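Local coordinates for putative metal-dependent phosphoesterase (Bifidobacterium adolescentis, PDB 3O0F), which acts as a metal-dependent phosphoesterase, binding iron and zinc ions together with adenosine monophosphate in its active site, at residues A[34-38]-A[62-68]. Residue numbers count along the deposited sequence, not the author numbering.
Sequences VEQAR and ASEEIGL. With EDO (1,2-ethanediol), chain G.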
ATOM      1  N   VAL A  34      -4.759   1.297  15.238  1.00 11.88           N
ATOM      2  CA  VAL A  34      -4.033   2.068  16.233  1.00 11.53           C
ATOM      3  C   VAL A  34      -4.018   1.400  17.590  1.00 12.45           C
ATOM      4  O   VAL A  34      -2.973   1.340  18.244  1.00 13.80           O
ATOM      5  CB  VAL A  34      -4.587   3.548  16.337  1.00 10.54           C
ATOM      6  CG1 VAL A  34      -4.007   4.248  17.547  1.00 10.18           C
ATOM      7  CG2 VAL A  34      -4.350   4.296  15.000  1.00 12.79           C
ATOM      8  N   GLU A  35      -5.179   0.894  17.999  0.50 13.40           N
ATOM      9  CA  GLU A  35      -5.341   0.164  19.255  0.50 14.37           C
ATOM     10  C   GLU A  35      -4.430  -1.060  19.295  0.50 12.52           C
ATOM     11  O   GLU A  35      -3.730  -1.287  20.270  0.50 11.63           O
ATOM     12  CB  GLU A  35      -6.796  -0.317  19.398  0.50 15.08           C
ATOM     13  CG  GLU A  35      -7.017  -1.340  20.546  0.50 28.32           C
ATOM     14  CD  GLU A  35      -7.819  -2.590  20.126  0.50 28.56           C
ATOM     15  OE1 GLU A  35      -8.235  -2.722  18.953  0.50 33.75           O
ATOM     16  OE2 GLU A  35      -8.030  -3.460  20.976  0.50 33.74           O
ATOM     17  N   GLN A  36      -4.443  -1.838  18.223  1.00 11.80           N
ATOM     18  CA  GLN A  36      -3.611  -3.044  18.163  1.00 13.90           C
ATOM     19  C   GLN A  36      -2.114  -2.722  18.094  1.00 13.05           C
ATOM     20  O   GLN A  36      -1.325  -3.357  18.783  1.00 12.04           O
ATOM     21  CB  GLN A  36      -4.025  -3.940  17.014  1.00 10.96           C
ATOM     22  CG  GLN A  36      -5.432  -4.567  17.241  1.00 16.02           C
ATOM     23  CD  GLN A  36      -5.790  -5.589  16.139  1.00 17.62           C
ATOM     24  OE1 GLN A  36      -5.101  -5.689  15.130  1.00 19.45           O
ATOM     25  NE2 GLN A  36      -6.860  -6.364  16.357  1.00 21.11           N
ATOM     26  N   ALA A  37      -1.738  -1.726  17.303  1.00 13.15           N
ATOM     27  CA  ALA A  37      -0.343  -1.328  17.204  1.00 12.30           C
ATOM     28  C   ALA A  37       0.219  -0.929  18.578  1.00 10.45           C
ATOM     29  O   ALA A  37       1.332  -1.302  18.920  1.00 12.67           O
ATOM     30  CB  ALA A  37      -0.158  -0.181  16.169  1.00 10.74           C
ATOM     31  N   ARG A  38      -0.552  -0.177  19.370  1.00 12.12           N
ATOM     32  CA  ARG A  38      -0.128   0.158  20.717  1.00 13.15           C
ATOM     33  C   ARG A  38       0.040  -1.060  21.594  1.00 14.42           C
ATOM     34  O   ARG A  38       1.091  -1.222  22.277  1.00 16.56           O
ATOM     35  CB  ARG A  38      -1.076   1.154  21.387  1.00 11.66           C
ATOM     36  CG  ARG A  38      -0.410   1.824  22.627  1.00 21.70           C
ATOM     37  CD  ARG A  38      -1.331   2.817  23.336  1.00 30.12           C
ATOM     38  NE  ARG A  38      -0.983   2.939  24.758  1.00 52.05           N
ATOM     39  CZ  ARG A  38       0.099   3.557  25.222  1.00 56.41           C
ATOM     40  NH1 ARG A  38       0.956   4.137  24.389  1.00 64.28           N
ATOM     41  NH2 ARG A  38       0.332   3.595  26.524  1.00 58.52           N
ATOM     42  N   ALA A  62      -8.072   8.406  16.224  1.00 17.26           N
ATOM     43  CA  ALA A  62      -7.690   7.215  16.986  1.00 15.83           C
ATOM     44  C   ALA A  62      -6.352   7.441  17.686  1.00 15.27           C
ATOM     45  O   ALA A  62      -6.166   7.124  18.877  1.00 16.90           O
ATOM     46  CB  ALA A  62      -7.647   5.989  16.054  1.00 14.51           C
ATOM     47  N   SER A  63      -5.394   7.963  16.923  1.00 17.12           N
ATOM     48  CA  SER A  63      -4.043   8.199  17.409  1.00 15.88           C
ATOM     49  C   SER A  63      -4.064   9.110  18.602  1.00 17.72           C
ATOM     50  O   SER A  63      -3.314   8.916  19.562  1.00 18.80           O
ATOM     51  CB  SER A  63      -3.236   8.904  16.309  1.00 15.61           C
ATOM     52  OG  SER A  63      -2.018   9.388  16.822  1.00 20.18           O
ATOM     53  N   GLU A  64      -4.913  10.136  18.526  1.00 19.72           N
ATOM     54  CA  GLU A  64      -5.027  11.116  19.604  1.00 24.43           C
ATOM     55  C   GLU A  64      -5.737  10.543  20.807  1.00 24.91           C
ATOM     56  O   GLU A  64      -5.343  10.814  21.916  1.00 26.13           O
ATOM     57  CB  GLU A  64      -5.748  12.389  19.139  1.00 24.11           C
ATOM     58  CG  GLU A  64      -4.865  13.297  18.279  1.00 34.68           C
ATOM     59  CD  GLU A  64      -5.665  14.316  17.469  1.00 40.86           C
ATOM     60  OE1 GLU A  64      -6.917  14.197  17.425  1.00 42.24           O
ATOM     61  OE2 GLU A  64      -5.037  15.221  16.863  1.00 37.69           O
ATOM     62  N   GLU A  65      -6.813   9.787  20.584  1.00 25.92           N
ATOM     63  CA  GLU A  65      -7.536   9.169  21.687  1.00 29.03           C
ATOM     64  C   GLU A  65      -6.732   8.068  22.357  1.00 28.46           C
ATOM     65  O   GLU A  65      -6.688   8.005  23.567  1.00 30.53           O
ATOM     66  CB  GLU A  65      -8.910   8.647  21.240  1.00 26.92           C
ATOM     67  CG  GLU A  65      -9.535   7.638  22.205  1.00 43.18           C
ATOM     68  N   ILE A  66      -6.040   7.240  21.585  1.00 28.74           N
ATOM     69  CA  ILE A  66      -5.326   6.074  22.145  1.00 28.42           C
ATOM     70  C   ILE A  66      -3.912   6.432  22.599  1.00 28.14           C
ATOM     71  O   ILE A  66      -3.352   5.765  23.466  1.00 27.68           O
ATOM     72  CB  ILE A  66      -5.365   4.898  21.115  1.00 28.46           C
ATOM     73  CG1 ILE A  66      -6.814   4.392  21.006  1.00 33.31           C
ATOM     74  CG2 ILE A  66      -4.411   3.771  21.461  1.00 32.85           C
ATOM     75  CD1 ILE A  66      -7.162   3.810  19.631  1.00 37.45           C
ATOM     76  N   GLY A  67      -3.326   7.488  22.034  1.00 25.75           N
ATOM     77  CA  GLY A  67      -1.988   7.935  22.440  1.00 22.95           C
ATOM     78  C   GLY A  67      -0.896   7.120  21.746  1.00 24.79           C
ATOM     79  O   GLY A  67      -0.012   6.569  22.396  1.00 28.67           O
ATOM     80  N   LEU A  68      -0.971   7.006  20.424  1.00 16.77           N
ATOM     81  CA  LEU A  68       0.078   6.369  19.664  1.00 18.32           C
ATOM     82  C   LEU A  68       0.362   7.248  18.476  1.00 15.81           C
ATOM     83  O   LEU A  68      -0.551   7.526  17.693  1.00 18.47           O
ATOM     84  CB  LEU A  68      -0.327   4.977  19.185  1.00 14.44           C
ATOM     85  CG  LEU A  68       0.753   4.219  18.420  1.00 18.79           C
ATOM     86  CD1 LEU A  68       1.789   3.650  19.371  1.00 16.10           C
ATOM     87  CD2 LEU A  68       0.080   3.135  17.615  1.00 14.40           C
TER
HETATM   88  C1  EDO G 306      -2.277  -8.545  14.148  1.00 30.04           C
HETATM   89  O1  EDO G 306      -1.710  -9.053  12.893  1.00 18.51           O
HETATM   90  C2  EDO G 306      -3.731  -8.949  14.393  1.00 28.07           C
HETATM   91  O2  EDO G 306      -4.669  -8.184  13.586  1.00 28.02           O
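Val34 packs into the groove lined by Ala62, Ser63 and Ile66, its CG1 lying 3.8 Å from Ile66 CD1 and 4.1 Å from Leu68 CB while its CG2 meets Ala62 CB at 3.9 Å. The short helical segments cross at -47° with their axes 10.0 Å apart, and the Val34 side chain fills the space between them where the CA atoms of Val34 and Ser63 are 6.2 Å apart. At the C-terminal end of helix 56-66 the chain turns: Gly67, with phi 82°, leaves the helical conformation, and Ser63 O accepts from both Gly67 N and Leu68 N. Ser63 OG donates a hydrogen bond to Leu68 O at 2.5 Å. After this turn the Leu68 side chain packs against helix 30-39, where its CD2 touches Ala37 CB at 3.6 Å; both residues also rest on Val45 of the strand 44-47. The aliphatic part of Arg38 covers Ile66, CD to CG2 3.7 Å, and Glu35 turns its carboxylate away to a salt bridge with Lys39. The contact thus joins consecutive helices of the alpha/beta PHP domain, whose parallel strands 15-19, 44-47 and 70-80 alternate with helices 30-39 and 56-66 in successive beta-alpha-beta crossovers.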